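PDB 3V0H: voltage-sensor containing phosphatase from Ciona intestinalis, which probably dephosphorylates membrane phosphoinositides under the control of a voltage sensor, using a PTEN-like phosphatase domain followed by a C2 domain. Local coordinates for residues 70-75 with 131-136; 271-276 with 284-289. The protein carries 1 engineered substitution. All coordinates share one frame; numbering follows the deposited sequence.

Contact 1. Residues 70-75 with 131-136; sequences YNLCSE and GRTGTL. With I3P (D-myo-inositol-1,4,5-triphosphate), chain C.
A salt bridge between Glu75 and Arg132, together with an apolar contact of Leu72 on Leu136, joins the end of the inner strand 67-73 and the turn after it to the first turns of helix 131-143 at the active site of a tensin-type phosphatase. Arg132 closes the CX5R P-loop of this family, where Ser126 stands in place of the signature cysteine, presumably the engineered substitution, and the edge of its guanidinium is turned to the 1-phosphate of bound inositol triphosphate. A bend at chi3 (-73°) lays its NE and NH2 edge along the phosphate: NE donates to O12 of the ligand at 2.9 Å and NH2 to O13, also at 2.9 Å. The backbone N of Arg132 reaches O12 as well, at 166°, so two N-H groups of one residue grip a single phosphate oxygen.

The third nitrogen, NH1, is held from the strand side. It lies 2.8 Å from Glu75 OE2, which accepts on its syn lone pair and lies close to the guanidinium plane, although the two flat groups stand steeply to each other, and it also bonds to Ile92 O. Glu75, with Ile92 O, thus helps to fix the guanidinium's rotation from the second shell; its OE1 is taken by Asp94 N. On the apolar side, Leu72 and Leu136 meet tip to tip, CD2 to CD2 at 3.8 Å. One water spans the pair, 2.8 Å from Glu75 OE2 and 3.0 Å from Arg132 NH2.

Contact 2. Residues 271-276 with 284-289; sequences KVRFMS and GYDNCP. With I3P (D-myo-inositol-1,4,5-triphosphate), chain C.
Lys271 leaves its strand with CG opposite the backbone N (chi1 -175°) and stays extended to its end, whereas Arg273, two residues on, bends at chi3 (63°); these two shapes bring both cationic groups to Asp286 in the following loop. The result is a three-residue salt-bridge network in the C2 domain. Lys271 NZ approaches from the direction opposite to the aspartate side chain, 2.7 Å from Asp286 OD1, on the syn side of OD1 but 30° out of the carboxylate plane, with a weak bond to OD2. Arg273 crosses at about a right angle and grips the same residue side-on with two nitrogens. Its NE is 2.7 Å from Asp286 OD2, met nearly along the C-O axis, while Arg273 NH2 donates almost straight to the backbone Asp286 O, 2.8 Å away. Both the carboxylate and the backbone carbonyl of Asp286 are therefore gripped by Arg273, at a point where Asp286 and Asn287 both have positive phi.

Further along, Phe274 O lies 3.3 Å from Cys288 CB and 3.2 Å from Pro289 CD, so this part of the loop lies close against the strand. Next to Asp286, Tyr285 points the other way, and its OH donates to O51 of the 5-phosphate of inositol triphosphate at 2.7 Å; its ring stacks on His95. Asn96 bonds to Asp286 OD1. Strand 269-276 itself runs between strands 223-229 and 290-295 of an antiparallel sheet, where Gln226 takes Arg273 NH1 and Phe274 stacks on Phe290 of the adjoining strand.

How the contacts relate
Contact 1 comes first along the chain, in the phosphatase domain with its mixed sheet; contact 2 follows in the C2 domain, on a separate antiparallel sheet. They share no strand or helix. Their centres lie 21 Å apart and their nearest atoms about 8 Å, with no direct touch. What connects them is one inositol triphosphate: residues 131-136 hold its 1-phosphate, while the loop 284-289 reaches the 5-phosphate. His95, itself bonded to the ligand, and Asn96 carry the phosphatase side toward that loop. The C2 domain thus contributes a residue to the bound ligand at the active site, consistent with a role in substrate recognition.

Contact 1. Residues 70-75 with 131-136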
ATOM      1  N   TYR A  70     -12.918   4.199 -10.465  1.00 12.21           N
ATOM      2  CA  TYR A  70     -12.475   4.218  -9.070  1.00 12.08           C
ATOM      3  C   TYR A  70     -11.309   5.173  -8.908  1.00 12.06           C
ATOM      4  O   TYR A  70     -10.259   4.969  -9.513  1.00 12.09           O
ATOM      5  CB  TYR A  70     -12.094   2.803  -8.599  1.00 12.01           C
ATOM      6  CG  TYR A  70     -13.301   1.905  -8.584  1.00 12.12           C
ATOM      7  CD1 TYR A  70     -13.697   1.229  -9.732  1.00 12.27           C
ATOM      8  CD2 TYR A  70     -14.088   1.790  -7.436  1.00 12.15           C
ATOM      9  CE1 TYR A  70     -14.839   0.434  -9.737  1.00 13.10           C
ATOM     10  CE2 TYR A  70     -15.228   0.993  -7.428  1.00 12.35           C
ATOM     11  CZ  TYR A  70     -15.594   0.319  -8.585  1.00 12.50           C
ATOM     12  OH  TYR A  70     -16.712  -0.480  -8.594  1.00 12.91           O
ATOM     13  N   ASN A  71     -11.528   6.229  -8.130  1.00 12.08           N
ATOM     14  CA  ASN A  71     -10.479   7.183  -7.773  1.00 12.14           C
ATOM     15  C   ASN A  71      -9.868   6.830  -6.421  1.00 12.02           C
ATOM     16  O   ASN A  71     -10.525   6.924  -5.380  1.00 12.01           O
ATOM     17  CB  ASN A  71     -11.024   8.616  -7.771  1.00 12.33           C
ATOM     18  CG  ASN A  71      -9.987   9.641  -7.325  1.00 13.03           C
ATOM     19  OD1 ASN A  71      -8.793   9.344  -7.243  1.00 12.46           O
ATOM     20  ND2 ASN A  71     -10.453  10.850  -7.010  1.00 12.97           N
ATOM     21  N   LEU A  72      -8.596   6.446  -6.448  1.00 11.99           N
ATOM     22  CA  LEU A  72      -7.912   5.971  -5.247  1.00 12.20           C
ATOM     23  C   LEU A  72      -7.086   7.034  -4.516  1.00 12.91           C
ATOM     24  O   LEU A  72      -6.460   6.749  -3.485  1.00 13.49           O
ATOM     25  CB  LEU A  72      -7.043   4.754  -5.589  1.00 12.24           C
ATOM     26  CG  LEU A  72      -7.728   3.382  -5.673  1.00 11.90           C
ATOM     27  CD1 LEU A  72      -9.009   3.401  -6.504  1.00 11.77           C
ATOM     28  CD2 LEU A  72      -6.751   2.360  -6.248  1.00 11.76           C
ATOM     29  N   CYS A  73      -7.077   8.257  -5.034  1.00 13.51           N
ATOM     30  CA  CYS A  73      -6.277   9.315  -4.426  1.00 14.28           C
ATOM     31  C   CYS A  73      -7.008   9.966  -3.278  1.00 13.88           C
ATOM     32  O   CYS A  73      -8.072  10.549  -3.475  1.00 14.09           O
ATOM     33  CB  CYS A  73      -5.935  10.385  -5.460  1.00 14.84           C
ATOM     34  SG  CYS A  73      -5.060   9.758  -6.866  1.00 18.17           S
ATOM     35  N   SER A  74      -6.441   9.881  -2.078  1.00 13.79           N
ATOM     36  CA  SER A  74      -6.976  10.649  -0.951  1.00 14.24           C
ATOM     37  C   SER A  74      -6.749  12.142  -1.173  1.00 14.92           C
ATOM     38  O   SER A  74      -7.533  12.967  -0.704  1.00 14.65           O
ATOM     39  CB  SER A  74      -6.336  10.222   0.370  1.00 14.16           C
ATOM     40  OG  SER A  74      -4.960  10.584   0.406  1.00 13.57           O
ATOM     41  N   GLU A  75      -5.696  12.462  -1.929  1.00 14.93           N
ATOM     42  CA  GLU A  75      -5.196  13.826  -2.090  1.00 15.94           C
ATOM     43  C   GLU A  75      -6.018  14.735  -3.009  1.00 16.59           C
ATOM     44  O   GLU A  75      -6.028  15.948  -2.822  1.00 17.02           O
ATOM     45  CB  GLU A  75      -3.743  13.787  -2.584  1.00 16.14           C
ATOM     46  CG  GLU A  75      -2.784  13.087  -1.629  1.00 16.51           C
ATOM     47  CD  GLU A  75      -2.656  11.579  -1.863  1.00 18.27           C
ATOM     48  OE1 GLU A  75      -1.887  10.945  -1.098  1.00 16.96           O
ATOM     49  OE2 GLU A  75      -3.297  11.033  -2.803  1.00 16.41           O
ATOM     50  N   GLY A 131       1.226   1.955  -7.754  1.00 14.44           N
ATOM     51  CA  GLY A 131       1.140   1.378  -6.412  1.00 13.77           C
ATOM     52  C   GLY A 131      -0.279   1.132  -5.906  1.00 13.16           C
ATOM     53  O   GLY A 131      -0.683  -0.016  -5.680  1.00 13.44           O
ATOM     54  N   ARG A 132      -1.034   2.207  -5.730  1.00 12.36           N
ATOM     55  CA  ARG A 132      -2.391   2.095  -5.195  1.00 11.98           C
ATOM     56  C   ARG A 132      -3.302   1.359  -6.167  1.00 12.06           C
ATOM     57  O   ARG A 132      -4.054   0.465  -5.764  1.00 11.86           O
ATOM     58  CB  ARG A 132      -2.945   3.466  -4.825  1.00 11.95           C
ATOM     59  CG  ARG A 132      -2.249   4.071  -3.601  1.00 11.96           C
ATOM     60  CD  ARG A 132      -2.624   5.527  -3.396  1.00 12.12           C
ATOM     61  NE  ARG A 132      -1.993   6.401  -4.388  1.00 12.36           N
ATOM     62  CZ  ARG A 132      -2.152   7.723  -4.439  1.00 14.86           C
ATOM     63  NH1 ARG A 132      -2.933   8.340  -3.555  1.00 14.03           N
ATOM     64  NH2 ARG A 132      -1.518   8.437  -5.373  1.00 14.97           N
ATOM     65  N   THR A 133      -3.215   1.723  -7.445  1.00 12.18           N
ATOM     66  CA  THR A 133      -3.997   1.059  -8.491  1.00 12.36           C
ATOM     67  C   THR A 133      -3.727  -0.447  -8.523  1.00 12.49           C
ATOM     68  O   THR A 133      -4.665  -1.250  -8.535  1.00 12.72           O
ATOM     69  CB  THR A 133      -3.752   1.711  -9.874  1.00 12.52           C
ATOM     70  OG1 THR A 133      -4.388   2.988  -9.899  1.00 12.46           O
ATOM     71  CG2 THR A 133      -4.348   0.878 -11.001  1.00 13.97           C
ATOM     72  N   GLY A 134      -2.453  -0.834  -8.512  1.00 12.74           N
ATOM     73  CA  GLY A 134      -2.104  -2.260  -8.494  1.00 12.84           C
ATOM     74  C   GLY A 134      -2.608  -3.010  -7.269  1.00 12.78           C
ATOM     75  O   GLY A 134      -3.001  -4.184  -7.356  1.00 12.75           O
ATOM     76  N   THR A 135      -2.596  -2.343  -6.121  1.00 12.18           N
ATOM     77  CA  THR A 135      -3.103  -2.952  -4.894  1.00 12.16           C
ATOM     78  C   THR A 135      -4.561  -3.385  -5.094  1.00 12.08           C
ATOM     79  O   THR A 135      -4.914  -4.533  -4.818  1.00 12.50           O
ATOM     80  CB  THR A 135      -2.986  -2.002  -3.677  1.00 11.79           C
ATOM     81  OG1 THR A 135      -1.619  -1.598  -3.516  1.00 12.64           O
ATOM     82  CG2 THR A 135      -3.453  -2.692  -2.401  1.00 11.69           C
ATOM     83  N   LEU A 136      -5.391  -2.484  -5.612  1.00 11.94           N
ATOM     84  CA  LEU A 136      -6.812  -2.807  -5.813  1.00 12.03           C
ATOM     85  C   LEU A 136      -7.085  -3.683  -7.039  1.00 12.64           C
ATOM     86  O   LEU A 136      -7.956  -4.559  -6.981  1.00 12.83           O
ATOM     87  CB  LEU A 136      -7.673  -1.543  -5.827  1.00 12.25           C
ATOM     88  CG  LEU A 136      -8.129  -1.107  -4.423  1.00 11.70           C
ATOM     89  CD1 LEU A 136      -6.951  -0.793  -3.464  1.00 13.94           C
ATOM     90  CD2 LEU A 136      -9.130   0.045  -4.457  1.00 13.37           C
TER
HETATM   91  C1  I3P C   1       2.395   5.984  -7.327  1.00 17.52           C
HETATM   92  C2  I3P C   1       2.660   7.406  -7.833  1.00 19.25           C
HETATM   93  C3  I3P C   1       3.918   7.977  -7.174  1.00 20.29           C
HETATM   94  C4  I3P C   1       5.124   7.061  -7.408  1.00 20.57           C
HETATM   95  C5  I3P C   1       4.850   5.666  -6.850  1.00 20.32           C
HETATM   96  C6  I3P C   1       3.603   5.066  -7.502  1.00 19.45           C
HETATM   97  O1  I3P C   1       1.313   5.402  -8.033  1.00 17.68           O
HETATM   98  O2  I3P C   1       2.786   7.412  -9.259  1.00 20.57           O
HETATM   99  O3  I3P C   1       4.188   9.304  -7.659  1.00 21.01           O
HETATM  100  O4  I3P C   1       6.257   7.588  -6.739  1.00 21.56           O
HETATM  101  O5  I3P C   1       5.996   4.827  -7.028  1.00 24.32           O
HETATM  102  O6  I3P C   1       3.277   3.813  -6.908  1.00 17.51           O
HETATM  103  P1  I3P C   1      -0.166   5.387  -7.395  1.00 15.08           P
HETATM  104  O11 I3P C   1      -0.900   4.395  -8.272  1.00 16.46           O
HETATM  105  O12 I3P C   1      -0.005   4.914  -5.975  1.00 15.31           O
HETATM  106  O13 I3P C   1      -0.619   6.812  -7.560  1.00 14.88           O
HETATM  107  P4  I3P C   1       7.401   8.401  -7.557  1.00 23.84           P
HETATM  108  O41 I3P C   1       8.205   8.929  -6.397  1.00 24.50           O
HETATM  109  O42 I3P C   1       6.633   9.421  -8.365  1.00 23.87           O
HETATM  110  O43 I3P C   1       8.067   7.355  -8.408  1.00 24.76           O
HETATM  111  P5  I3P C   1       6.316   3.654  -5.974  1.00 25.42           P
HETATM  112  O51 I3P C   1       7.798   3.433  -6.095  1.00 28.33           O
HETATM  113  O52 I3P C   1       5.850   4.159  -4.635  1.00 28.76           O
HETATM  114  O53 I3P C   1       5.472   2.487  -6.438  1.00 25.24           O
HETATM  115  O   HOH W   1      -1.871  11.391  -5.169  1.00 20.65           O

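Contact 2. Residues 271-276 with 284-289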
ATOM      1  N   LYS A 271      -0.410   1.811  11.306  1.00 13.17           N
ATOM      2  CA  LYS A 271       0.791   2.279  10.639  1.00 14.04           C
ATOM      3  C   LYS A 271       1.829   2.609  11.695  1.00 14.43           C
ATOM      4  O   LYS A 271       1.546   3.357  12.643  1.00 15.48           O
ATOM      5  CB  LYS A 271       0.465   3.519   9.803  1.00 13.96           C
ATOM      6  CG  LYS A 271       1.609   4.039   8.964  1.00 15.07           C
ATOM      7  CD  LYS A 271       1.149   5.301   8.302  1.00 18.04           C
ATOM      8  CE  LYS A 271       2.184   5.860   7.379  1.00 21.91           C
ATOM      9  NZ  LYS A 271       1.626   7.061   6.705  1.00 23.41           N
ATOM     10  N   VAL A 272       3.034   2.066  11.519  1.00 13.78           N
ATOM     11  CA  VAL A 272       4.143   2.305  12.435  1.00 14.20           C
ATOM     12  C   VAL A 272       5.259   3.019  11.680  1.00 14.72           C
ATOM     13  O   VAL A 272       5.772   2.490  10.703  1.00 14.48           O
ATOM     14  CB  VAL A 272       4.663   0.985  13.036  1.00 14.03           C
ATOM     15  CG1 VAL A 272       5.730   1.250  14.086  1.00 13.91           C
ATOM     16  CG2 VAL A 272       3.492   0.192  13.648  1.00 12.98           C
ATOM     17  N   ARG A 273       5.611   4.218  12.138  1.00 15.52           N
ATOM     18  CA  ARG A 273       6.628   5.051  11.483  1.00 16.58           C
ATOM     19  C   ARG A 273       7.848   5.191  12.379  1.00 17.21           C
ATOM     20  O   ARG A 273       7.717   5.448  13.578  1.00 17.59           O
ATOM     21  CB  ARG A 273       6.072   6.449  11.177  1.00 16.73           C
ATOM     22  CG  ARG A 273       4.788   6.466  10.332  1.00 18.68           C
ATOM     23  CD  ARG A 273       4.241   7.895  10.112  1.00 21.03           C
ATOM     24  NE  ARG A 273       5.164   8.754   9.365  1.00 24.98           N
ATOM     25  CZ  ARG A 273       5.842   9.781   9.874  1.00 25.79           C
ATOM     26  NH1 ARG A 273       5.707  10.118  11.149  1.00 25.83           N
ATOM     27  NH2 ARG A 273       6.665  10.477   9.098  1.00 27.06           N
ATOM     28  N   PHE A 274       9.030   5.023  11.797  1.00 17.86           N
ATOM     29  CA  PHE A 274      10.273   5.233  12.525  1.00 19.04           C
ATOM     30  C   PHE A 274      10.949   6.475  11.997  1.00 20.90           C
ATOM     31  O   PHE A 274      11.187   6.592  10.797  1.00 21.45           O
ATOM     32  CB  PHE A 274      11.189   4.019  12.401  1.00 18.73           C
ATOM     33  CG  PHE A 274      10.663   2.804  13.111  1.00 17.68           C
ATOM     34  CD1 PHE A 274       9.719   1.981  12.504  1.00 17.13           C
ATOM     35  CD2 PHE A 274      11.081   2.511  14.406  1.00 16.25           C
ATOM     36  CE1 PHE A 274       9.220   0.864  13.170  1.00 16.90           C
ATOM     37  CE2 PHE A 274      10.590   1.392  15.079  1.00 17.77           C
ATOM     38  CZ  PHE A 274       9.652   0.570  14.459  1.00 16.08           C
ATOM     39  N   MET A 275      11.243   7.398  12.908  1.00 22.08           N
ATOM     40  CA  MET A 275      11.839   8.686  12.574  1.00 24.03           C
ATOM     41  C   MET A 275      13.216   8.740  13.206  1.00 24.82           C
ATOM     42  O   MET A 275      13.497   8.012  14.159  1.00 24.23           O
ATOM     43  CB  MET A 275      10.971   9.823  13.108  1.00 24.32           C
ATOM     44  CG  MET A 275       9.618   9.957  12.415  1.00 26.83           C
ATOM     45  SD  MET A 275       8.501  11.048  13.308  1.00 33.47           S
ATOM     46  CE  MET A 275       7.853   9.920  14.542  1.00 31.28           C
ATOM     47  N   SER A 276      14.075   9.599  12.671  1.00 26.33           N
ATOM     48  CA  SER A 276      15.437   9.701  13.155  1.00 28.05           C
ATOM     49  C   SER A 276      15.925  11.148  13.168  1.00 29.63           C
ATOM     50  O   SER A 276      15.551  11.948  12.303  1.00 29.94           O
ATOM     51  CB  SER A 276      16.356   8.843  12.291  1.00 28.15           C
ATOM     52  OG  SER A 276      17.705   9.003  12.675  1.00 29.68           O
ATOM     53  N   GLY A 284      12.899   7.967   2.916  1.00 28.97           N
ATOM     54  CA  GLY A 284      12.228   7.521   1.703  1.00 28.45           C
ATOM     55  C   GLY A 284      10.836   8.117   1.671  1.00 28.08           C
ATOM     56  O   GLY A 284      10.659   9.324   1.868  1.00 28.21           O
ATOM     57  N   TYR A 285       9.849   7.259   1.434  1.00 27.20           N
ATOM     58  CA  TYR A 285       8.458   7.660   1.457  1.00 27.04           C
ATOM     59  C   TYR A 285       7.989   7.942   2.879  1.00 26.85           C
ATOM     60  O   TYR A 285       8.621   7.521   3.859  1.00 26.02           O
ATOM     61  CB  TYR A 285       7.573   6.579   0.820  1.00 26.43           C
ATOM     62  CG  TYR A 285       7.937   6.238  -0.615  1.00 26.96           C
ATOM     63  CD1 TYR A 285       8.232   7.246  -1.544  1.00 26.82           C
ATOM     64  CD2 TYR A 285       7.955   4.912  -1.053  1.00 25.69           C
ATOM     65  CE1 TYR A 285       8.559   6.941  -2.863  1.00 27.38           C
ATOM     66  CE2 TYR A 285       8.279   4.599  -2.377  1.00 26.33           C
ATOM     67  CZ  TYR A 285       8.577   5.619  -3.272  1.00 26.33           C
ATOM     68  OH  TYR A 285       8.893   5.324  -4.577  1.00 27.36           O
ATOM     69  N   ASP A 286       6.872   8.661   2.966  1.00 27.03           N
ATOM     70  CA  ASP A 286       6.225   9.015   4.227  1.00 27.42           C
ATOM     71  C   ASP A 286       7.072   9.886   5.153  1.00 27.53           C
ATOM     72  O   ASP A 286       6.880   9.870   6.369  1.00 27.47           O
ATOM     73  CB  ASP A 286       5.730   7.769   4.964  1.00 27.15           C
ATOM     74  CG  ASP A 286       4.391   7.992   5.605  1.00 29.30           C
ATOM     75  OD1 ASP A 286       3.388   8.035   4.857  1.00 30.66           O
ATOM     76  OD2 ASP A 286       4.339   8.138   6.845  1.00 31.31           O
ATOM     77  N   ASN A 287       7.996  10.644   4.566  1.00 27.77           N
ATOM     78  CA  ASN A 287       8.857  11.570   5.309  1.00 28.16           C
ATOM     79  C   ASN A 287       9.570  10.940   6.524  1.00 27.51           C
ATOM     80  O   ASN A 287       9.695  11.555   7.586  1.00 28.33           O
ATOM     81  CB  ASN A 287       8.050  12.812   5.707  1.00 28.77           C
ATOM     82  CG  ASN A 287       8.919  13.951   6.162  1.00 29.68           C
ATOM     83  OD1 ASN A 287       9.955  14.241   5.563  1.00 31.21           O
ATOM     84  ND2 ASN A 287       8.510  14.604   7.241  1.00 30.94           N
ATOM     85  N   CYS A 288      10.036   9.706   6.356  1.00 26.24           N
ATOM     86  CA  CYS A 288      10.768   9.007   7.416  1.00 25.05           C
ATOM     87  C   CYS A 288      11.683   7.925   6.847  1.00 23.54           C
ATOM     88  O   CYS A 288      11.507   7.512   5.698  1.00 23.43           O
ATOM     89  CB  CYS A 288       9.806   8.440   8.469  1.00 24.80           C
ATOM     90  SG  CYS A 288       8.720   7.082   7.941  1.00 25.25           S
ATOM     91  N   PRO A 289      12.685   7.484   7.639  1.00 22.54           N
ATOM     92  CA  PRO A 289      13.576   6.392   7.234  1.00 21.19           C
ATOM     93  C   PRO A 289      12.859   5.096   6.863  1.00 19.49           C
ATOM     94  O   PRO A 289      13.104   4.556   5.787  1.00 19.08           O
ATOM     95  CB  PRO A 289      14.449   6.193   8.467  1.00 21.36           C
ATOM     96  CG  PRO A 289      14.560   7.556   9.037  1.00 22.21           C
ATOM     97  CD  PRO A 289      13.177   8.137   8.871  1.00 22.64           C
TER
HETATM   98  C1  I3P C   1       2.395   5.984  -7.327  1.00 17.52           C
HETATM   99  C2  I3P C   1       2.660   7.406  -7.833  1.00 19.25           C
HETATM  100  C3  I3P C   1       3.918   7.977  -7.174  1.00 20.29           C
HETATM  101  C4  I3P C   1       5.124   7.061  -7.408  1.00 20.57           C
HETATM  102  C5  I3P C   1       4.850   5.666  -6.850  1.00 20.32           C
HETATM  103  C6  I3P C   1       3.603   5.066  -7.502  1.00 19.45           C
HETATM  104  O1  I3P C   1       1.313   5.402  -8.033  1.00 17.68           O
HETATM  105  O2  I3P C   1       2.786   7.412  -9.259  1.00 20.57           O
HETATM  106  O3  I3P C   1       4.188   9.304  -7.659  1.00 21.01           O
HETATM  107  O4  I3P C   1       6.257   7.588  -6.739  1.00 21.56           O
HETATM  108  O5  I3P C   1       5.996   4.827  -7.028  1.00 24.32           O
HETATM  109  O6  I3P C   1       3.277   3.813  -6.908  1.00 17.51           O
HETATM  110  P1  I3P C   1      -0.166   5.387  -7.395  1.00 15.08           P
HETATM  111  O11 I3P C   1      -0.900   4.395  -8.272  1.00 16.46           O
HETATM  112  O12 I3P C   1      -0.005   4.914  -5.975  1.00 15.31           O
HETATM  113  O13 I3P C   1      -0.619   6.812  -7.560  1.00 14.88           O
HETATM  114  P4  I3P C   1       7.401   8.401  -7.557  1.00 23.84           P
HETATM  115  O41 I3P C   1       8.205   8.929  -6.397  1.00 24.50           O
HETATM  116  O42 I3P C   1       6.633   9.421  -8.365  1.00 23.87           O
HETATM  117  O43 I3P C   1       8.067   7.355  -8.408  1.00 24.76           O
HETATM  118  P5  I3P C   1       6.316   3.654  -5.974  1.00 25.42           P
HETATM  119  O51 I3P C   1       7.798   3.433  -6.095  1.00 28.33           O
HETATM  120  O52 I3P C   1       5.850   4.159  -4.635  1.00 28.76           O
HETATM  121  O53 I3P C   1       5.472   2.487  -6.438  1.00 25.24           O